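Local coordinates for protein putative glutathione S-transferase (Corynebacterium glutamicum, PDB 3M1G) that probably acts as a glutathione transferase, using a thioredoxin-like domain joined to an all-helical C-terminal domain, at residues E210-N213 with E214-R218; L226-R229 with L230-R233; G266-K269 with I270-P274. All blocks are in the same frame, centred on the assembly; numbering follows the deposited sequence.

Overall arrangement
All three contacts are local and belong to the C-terminal domain. Contacts 1 and 2 both use helix 209-229, with centres about 24 Å apart; contact 3 is the loop before helix 274-284. That loop leans on both: Tyr216 OH lies 3.0 Å from Arg267 CB, and Glu227 OE2 approaches Pro274 CD at 3.4 Å, while the Glu227 carboxylate accepts hydrogen bonds from Asn275 N and Leu276 N. Contacts 1 and 3 also meet the second subunit. Of the predicted active-site residues, Tyr259 is about 8 Å from Ile270 and about 10 Å from Tyr216, and Tyr201 about 9 Å from Ala215, side chain to side chain.

Contact 1 (E210-N213 with E214-R218); sequences EAHN and EAYKR
His212 and Tyr216 sit one helical turn apart, and it is the CB of Tyr216 that meets the imidazole, lying 4.3 Å above one face and displaced toward the rim. The two rings are neither stacked nor set edge to face: their centroids are 5.9 Å apart and their planes inclined at 38°. In each, CG is trans to the backbone N (chi1 167° for His212 and 170° for Tyr216); one turn apart and with the same torsion, both rings leave the same flank of the helix. There they reach the second subunit: His212 NE2 hydrogen-bonds to Val317 N of that chain, and the Tyr216 side chain packs on the same valine.

Ala215 takes another flank, its CB resting 3.4 Å from Ala211 O and touching Arg202 and Thr203 of helix 199-204. The Asn213 side chain turns back along the helix, where OD1 bonds to Gln209 NE2.

Beneath these groups run four backbone bonds from residue i+4 to residue i. In one of them Tyr216 N donates to His212 O at 2.9 Å, as part of the helix that sets the spacing of the two aromatic residues. The arrangement is a regular alpha-helical i, i+4 pair near the start of helix 209-229, in the helical C-terminal domain of the glutathione transferase fold, here used in the dimer interface.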
loop_
_atom_site.group_PDB
_atom_site.type_symbol
_atom_site.label_atom_id
_atom_site.label_comp_id
_atom_site.label_asym_id
_atom_site.label_seq_id
_atom_site.Cartn_x
_atom_site.Cartn_y
_atom_site.Cartn_z
ATOM N N GLU A 210 15.831 -7.498 10.127
ATOM C CA GLU A 210 17.062 -6.759 9.874
ATOM C C GLU A 210 17.344 -6.715 8.384
ATOM O O GLU A 210 17.748 -5.692 7.861
ATOM C CB GLU A 210 18.246 -7.423 10.599
ATOM C CG GLU A 210 18.182 -7.320 12.128
ATOM C CD GLU A 210 17.015 -8.106 12.829
ATOM O OE1 GLU A 210 16.522 -9.150 12.303
ATOM O OE2 GLU A 210 16.606 -7.658 13.940
ATOM N N ALA A 211 17.130 -7.836 7.717
ATOM C CA ALA A 211 17.372 -7.937 6.290
ATOM C C ALA A 211 16.341 -7.091 5.559
ATOM O O ALA A 211 16.664 -6.441 4.581
ATOM C CB ALA A 211 17.326 -9.414 5.809
ATOM N N HIS A 212 15.089 -7.100 6.028
ATOM C CA HIS A 212 14.056 -6.223 5.440
ATOM C C HIS A 212 14.468 -4.765 5.552
ATOM O O HIS A 212 14.428 -4.035 4.555
ATOM C CB HIS A 212 12.662 -6.452 6.044
ATOM C CG HIS A 212 11.675 -5.378 5.693
ATOM N ND1 HIS A 212 10.956 -5.382 4.518
ATOM C CD2 HIS A 212 11.343 -4.232 6.333
ATOM C CE1 HIS A 212 10.184 -4.306 4.476
ATOM N NE2 HIS A 212 10.384 -3.603 5.581
ATOM N N ASN A 213 14.846 -4.353 6.748
ATOM C CA ASN A 213 15.200 -2.961 7.025
ATOM C C ASN A 213 16.289 -2.425 6.080
ATOM O O ASN A 213 16.204 -1.306 5.567
ATOM C CB ASN A 213 15.686 -2.778 8.450
ATOM C CG ASN A 213 14.598 -3.017 9.510
ATOM O OD1 ASN A 213 13.402 -3.128 9.221
ATOM N ND2 ASN A 213 15.039 -3.089 10.761
ATOM N N GLU A 214 17.319 -3.226 5.869
ATOM C CA GLU A 214 18.434 -2.803 5.030
ATOM C C GLU A 214 18.052 -2.757 3.557
ATOM O O GLU A 214 18.408 -1.829 2.856
ATOM C CB GLU A 214 19.664 -3.714 5.241
ATOM C CG GLU A 214 20.937 -3.159 4.532
ATOM C CD GLU A 214 21.091 -1.632 4.806
ATOM O OE1 GLU A 214 21.040 -1.209 6.029
ATOM O OE2 GLU A 214 21.175 -0.864 3.792
ATOM N N ALA A 215 17.348 -3.766 3.084
ATOM C CA ALA A 215 16.943 -3.807 1.721
ATOM C C ALA A 215 16.000 -2.641 1.399
ATOM O O ALA A 215 16.115 -2.005 0.352
ATOM C CB ALA A 215 16.294 -5.148 1.416
ATOM N N TYR A 216 15.092 -2.338 2.328
ATOM C CA TYR A 216 14.159 -1.236 2.148
ATOM C C TYR A 216 14.883 0.102 2.029
ATOM O O TYR A 216 14.538 0.939 1.171
ATOM C CB TYR A 216 13.151 -1.231 3.307
ATOM C CG TYR A 216 12.249 -0.055 3.454
ATOM C CD1 TYR A 216 12.700 1.101 4.039
ATOM C CD2 TYR A 216 10.914 -0.123 3.064
ATOM C CE1 TYR A 216 11.863 2.187 4.251
ATOM C CE2 TYR A 216 10.057 0.968 3.239
ATOM C CZ TYR A 216 10.550 2.107 3.841
ATOM O OH TYR A 216 9.748 3.171 4.058
ATOM N N LYS A 217 15.860 0.304 2.898
ATOM C CA LYS A 217 16.621 1.519 2.893
ATOM C C LYS A 217 17.317 1.681 1.549
ATOM O O LYS A 217 17.240 2.734 0.955
ATOM C CB LYS A 217 17.664 1.498 4.005
ATOM C CG LYS A 217 18.280 2.844 4.320
ATOM C CD LYS A 217 19.486 2.651 5.263
ATOM C CE LYS A 217 20.046 3.963 5.789
ATOM N NZ LYS A 217 21.426 3.741 6.419
ATOM N N ARG A 218 17.967 0.629 1.073
ATOM C CA ARG A 218 18.630 0.673 -0.237
ATOM C C ARG A 218 17.668 0.995 -1.371
ATOM O O ARG A 218 17.970 1.809 -2.246
ATOM C CB ARG A 218 19.381 -0.637 -0.520
ATOM C CG ARG A 218 20.724 -0.732 0.237
ATOM C CD ARG A 218 21.362 -2.113 0.077
ATOM N NE ARG A 218 21.722 -2.426 -1.324
ATOM C CZ ARG A 218 22.248 -3.588 -1.715
ATOM N NH1 ARG A 218 22.434 -4.568 -0.842
ATOM N NH2 ARG A 218 22.560 -3.792 -2.972
#

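Contact 2 (L226-R229 with L230-R233); sequences LEDR and LSTR
Arg233 reaches back across a type I beta turn, Arg229 to Thr232, which carries the chain on from helix 209-229, and its side chain can be followed out across Arg229. CB, CG and CD pass the carbonyl oxygen of Arg229 in turn, each 3.7 Å from Arg229 O. The chain is extended from CG to NE, which brings NE over the centre of the Arg229 guanidinium, 3.7 Å above its plane. The two guanidinium groups stack with their planes 22° apart and their centres 4.1 Å from each other. Such a pairing of like charges is probably eased by the neighbours of Arg229, whose NH2 forms a salt bridge with Glu184 while NE bonds to Leu236 O.

At the tip the two terminal nitrogens of Arg233 part company. NH2 donates to a glycerol molecule, probably from the crystallisation liquor. Arg229 CG lies over a face of the Arg233 guanidinium, 3.6 Å from Arg233 NH1, and NH1 donates to Arg229 O at 3.1 Å, in the carbonyl plane and on a lone pair.

The neighbouring carbonyl, that of Asp228, takes two bonds from Ser231. Ser231 OG, set between its own backbone N and carbonyl carbon (chi1 72°), donates to Asp228 O at 2.8 Å. Ser231 N donates to the same oxygen from above the carbonyl plane. Between the turn and the arginine lies one water: it donates to Asp228 O, is hydrogen-bonded to Thr232 OG1 at 2.7 Å, and accepts a weak bond from Arg233 NH1.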
loop_
_atom_site.group_PDB
_atom_site.type_symbol
_atom_site.label_atom_id
_atom_site.label_comp_id
_atom_site.label_asym_id
_atom_site.label_seq_id
_atom_site.Cartn_x
_atom_site.Cartn_y
_atom_site.Cartn_z
ATOM N N LEU A 226 16.348 8.288 -8.474
ATOM C CA LEU A 226 15.662 8.291 -9.778
ATOM C C LEU A 226 14.662 9.460 -9.909
ATOM O O LEU A 226 14.553 10.115 -10.961
ATOM C CB LEU A 226 14.962 6.954 -10.035
ATOM C CG LEU A 226 15.895 5.779 -10.281
ATOM C CD1 LEU A 226 15.122 4.470 -10.291
ATOM C CD2 LEU A 226 16.689 5.951 -11.595
ATOM N N GLU A 227 13.931 9.714 -8.835
ATOM C CA GLU A 227 12.952 10.798 -8.797
ATOM C C GLU A 227 13.672 12.127 -9.108
ATOM O O GLU A 227 13.186 12.968 -9.884
ATOM C CB GLU A 227 12.269 10.825 -7.428
ATOM C CG GLU A 227 11.410 12.044 -7.156
ATOM C CD GLU A 227 10.130 12.029 -7.952
ATOM O OE1 GLU A 227 9.771 10.934 -8.464
ATOM O OE2 GLU A 227 9.492 13.105 -8.056
ATOM N N ASP A 228 14.848 12.299 -8.530
ATOM C CA ASP A 228 15.645 13.493 -8.803
ATOM C C ASP A 228 16.268 13.494 -10.204
ATOM O O ASP A 228 16.314 14.528 -10.861
ATOM C CB ASP A 228 16.748 13.636 -7.763
ATOM C CG ASP A 228 17.593 14.912 -7.962
ATOM O OD1 ASP A 228 17.073 16.032 -7.816
ATOM O OD2 ASP A 228 18.766 14.785 -8.301
ATOM N N ARG A 229 16.756 12.350 -10.681
ATOM C CA ARG A 229 17.307 12.293 -12.025
ATOM C C ARG A 229 16.254 12.681 -13.088
ATOM O O ARG A 229 16.552 13.362 -14.080
ATOM C CB ARG A 229 17.844 10.882 -12.316
ATOM C CG ARG A 229 18.627 10.783 -13.598
ATOM C CD ARG A 229 19.190 9.413 -13.841
ATOM N NE ARG A 229 19.753 9.341 -15.183
ATOM C CZ ARG A 229 20.997 9.677 -15.513
ATOM N NH1 ARG A 229 21.868 10.074 -14.597
ATOM N NH2 ARG A 229 21.368 9.588 -16.783
ATOM N N LEU A 230 15.036 12.210 -12.890
ATOM C CA LEU A 230 13.936 12.417 -13.833
ATOM C C LEU A 230 13.213 13.753 -13.614
ATOM O O LEU A 230 12.262 14.054 -14.322
ATOM C CB LEU A 230 12.948 11.242 -13.744
ATOM C CG LEU A 230 13.456 9.901 -14.286
ATOM C CD1 LEU A 230 12.556 8.735 -13.858
ATOM C CD2 LEU A 230 13.572 9.974 -15.808
ATOM N N SER A 231 13.688 14.572 -12.682
ATOM C CA SER A 231 13.159 15.926 -12.579
ATOM C C SER A 231 13.688 16.839 -13.695
ATOM O O SER A 231 13.028 17.819 -14.034
ATOM C CB SER A 231 13.466 16.550 -11.199
ATOM O OG SER A 231 14.857 16.852 -11.140
ATOM N N THR A 232 14.858 16.539 -14.260
ATOM C CA THR A 232 15.417 17.383 -15.314
ATOM C C THR A 232 15.589 16.701 -16.690
ATOM O O THR A 232 16.045 17.325 -17.618
ATOM C CB THR A 232 16.771 17.947 -14.892
ATOM O OG1 THR A 232 17.686 16.867 -14.665
ATOM C CG2 THR A 232 16.649 18.856 -13.625
ATOM N N ARG A 233 15.242 15.427 -16.800
ATOM C CA ARG A 233 15.375 14.653 -18.021
ATOM C C ARG A 233 14.008 14.010 -18.252
ATOM O O ARG A 233 13.400 13.507 -17.294
ATOM C CB ARG A 233 16.378 13.526 -17.804
ATOM C CG ARG A 233 17.822 13.953 -17.532
ATOM C CD ARG A 233 18.633 12.744 -17.067
ATOM N NE ARG A 233 20.024 13.094 -16.752
ATOM C CZ ARG A 233 20.401 13.735 -15.653
ATOM N NH1 ARG A 233 19.528 14.125 -14.714
ATOM N NH2 ARG A 233 21.666 13.983 -15.483
HETATM O O HOH W 1 18.239 15.969 -12.229
#

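Contact 3 (G266-K269 with I270-P274); sequences GRNK and ITEMP
Glu272 turns its carboxylate back over the preceding loop, and the hydrogen bonds centre on its OE1. Lys269 N donates to Glu272 OE1 at 2.9 Å, using the anti lone pair, the one facing away from OE2. A weak bond, 3.3 Å long, runs to Glu272 OE1 from Asn268 ND2; the amide and carboxylate planes stand 70° apart, so the two groups cross rather than lie flat. The other end of that amide is held as well: Arg267 NE donates to Asn268 OD1 at 2.8 Å, in the plane of the guanidinium, which fixes the rotation of the asparagine. Backbone closes the same turn, with Glu272 N donating to Lys269 O from above the carbonyl plane.

Lys269 and Thr271 lie side by side and point the same way, Thr271 OG1 lying 3.3 Å from Lys269 CB and 3.6 Å from Lys269 CE. The selenium of Met273, a selenomethionine, comes to the edge of the Arg267 guanidinium, near its plane and 3.8 Å from Arg267 NH2. That nitrogen has its ionic partner in Asp224 of helix 209-229.

Across the subunit boundary there are both charged and neutral partners: Glu272 of the second subunit takes a salt bridge through OE1 from Lys269 NZ and a hydrogen bond through OE2 from Thr271 OG1, and the reciprocal pairs form too. With Lys269 N, the weak bond from Asn268 ND2 and Lys269 NZ of the second subunit, OE1 gathers three donors, which would probably favour the ionised carboxylate.

The 3-10 segment 270-272 is a turn running into Met273, the N-cap of helix 274-284, and it also forms part of the dimer interface between C-terminal domains.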
loop_
_atom_site.group_PDB
_atom_site.type_symbol
_atom_site.label_atom_id
_atom_site.label_comp_id
_atom_site.label_asym_id
_atom_site.label_seq_id
_atom_site.Cartn_x
_atom_site.Cartn_y
_atom_site.Cartn_z
ATOM N N GLY A 266 6.417 -0.489 0.402
ATOM C CA GLY A 266 5.669 0.777 0.443
ATOM C C GLY A 266 6.002 1.887 1.416
ATOM O O GLY A 266 5.181 2.199 2.280
ATOM N N ARG A 267 7.133 2.591 1.220
ATOM C CA ARG A 267 7.317 3.883 1.896
ATOM C C ARG A 267 6.250 4.849 1.398
ATOM O O ARG A 267 5.712 5.629 2.162
ATOM C CB ARG A 267 8.663 4.539 1.625
ATOM C CG ARG A 267 8.877 5.793 2.496
ATOM C CD ARG A 267 10.147 6.545 2.131
ATOM N NE ARG A 267 9.955 7.257 0.860
ATOM C CZ ARG A 267 10.920 7.893 0.197
ATOM N NH1 ARG A 267 12.170 7.869 0.635
ATOM N NH2 ARG A 267 10.640 8.518 -0.943
ATOM N N ASN A 268 6.002 4.778 0.098
ATOM C CA ASN A 268 5.097 5.632 -0.631
ATOM C C ASN A 268 4.638 4.822 -1.814
ATOM O O ASN A 268 5.318 3.865 -2.197
ATOM C CB ASN A 268 5.834 6.831 -1.229
ATOM C CG ASN A 268 6.197 7.860 -0.219
ATOM O OD1 ASN A 268 7.385 8.067 0.065
ATOM N ND2 ASN A 268 5.188 8.594 0.274
ATOM N N LYS A 269 3.502 5.205 -2.403
ATOM C CA LYS A 269 3.098 4.634 -3.681
ATOM C C LYS A 269 3.861 5.428 -4.767
ATOM O O LYS A 269 4.236 6.586 -4.556
ATOM C CB LYS A 269 1.581 4.746 -3.922
ATOM C CG LYS A 269 0.729 3.707 -3.163
ATOM C CD LYS A 269 -0.777 3.980 -3.232
ATOM C CE LYS A 269 -1.326 3.723 -4.656
ATOM N NZ LYS A 269 -2.810 3.771 -4.741
ATOM N N ILE A 270 4.057 4.818 -5.935
ATOM C CA ILE A 270 4.627 5.559 -7.054
ATOM C C ILE A 270 3.747 6.747 -7.410
ATOM O O ILE A 270 4.264 7.791 -7.800
ATOM C CB ILE A 270 4.890 4.671 -8.292
ATOM C CG1 ILE A 270 5.884 3.545 -7.966
ATOM C CG2 ILE A 270 5.438 5.518 -9.468
ATOM C CD1 ILE A 270 7.248 3.970 -7.355
ATOM N N THR A 271 2.421 6.615 -7.260
ATOM C CA THR A 271 1.488 7.744 -7.487
ATOM C C THR A 271 1.826 8.971 -6.650
ATOM O O THR A 271 1.466 10.074 -7.026
ATOM C CB THR A 271 0.026 7.336 -7.208
ATOM O OG1 THR A 271 -0.070 6.938 -5.838
ATOM C CG2 THR A 271 -0.386 6.122 -8.155
ATOM N N GLU A 272 2.569 8.803 -5.551
ATOM C CA GLU A 272 2.966 9.939 -4.712
ATOM C C GLU A 272 4.366 10.504 -5.014
ATOM O O GLU A 272 4.810 11.392 -4.319
ATOM C CB GLU A 272 2.937 9.533 -3.222
ATOM C CG GLU A 272 1.595 8.980 -2.733
ATOM C CD GLU A 272 1.661 8.516 -1.282
ATOM O OE1 GLU A 272 2.340 7.488 -0.973
ATOM O OE2 GLU A 272 1.058 9.214 -0.440
HETATM N N MSE A 273 5.056 9.966 -6.022
HETATM C CA MSE A 273 6.392 10.404 -6.423
HETATM C C MSE A 273 6.207 11.095 -7.779
HETATM O O MSE A 273 6.064 10.425 -8.803
HETATM C CB MSE A 273 7.317 9.205 -6.586
HETATM C CG MSE A 273 7.503 8.338 -5.324
HETATM SE SE MSE A 273 8.564 9.218 -3.988
HETATM C CE MSE A 273 10.329 8.829 -4.775
ATOM N N PRO A 274 6.164 12.420 -7.792
ATOM C CA PRO A 274 5.606 13.057 -8.982
ATOM C C PRO A 274 6.363 12.792 -10.282
ATOM O O PRO A 274 5.719 12.536 -11.303
ATOM C CB PRO A 274 5.634 14.566 -8.660
ATOM C CG PRO A 274 5.814 14.673 -7.205
ATOM C CD PRO A 274 6.396 13.358 -6.683
#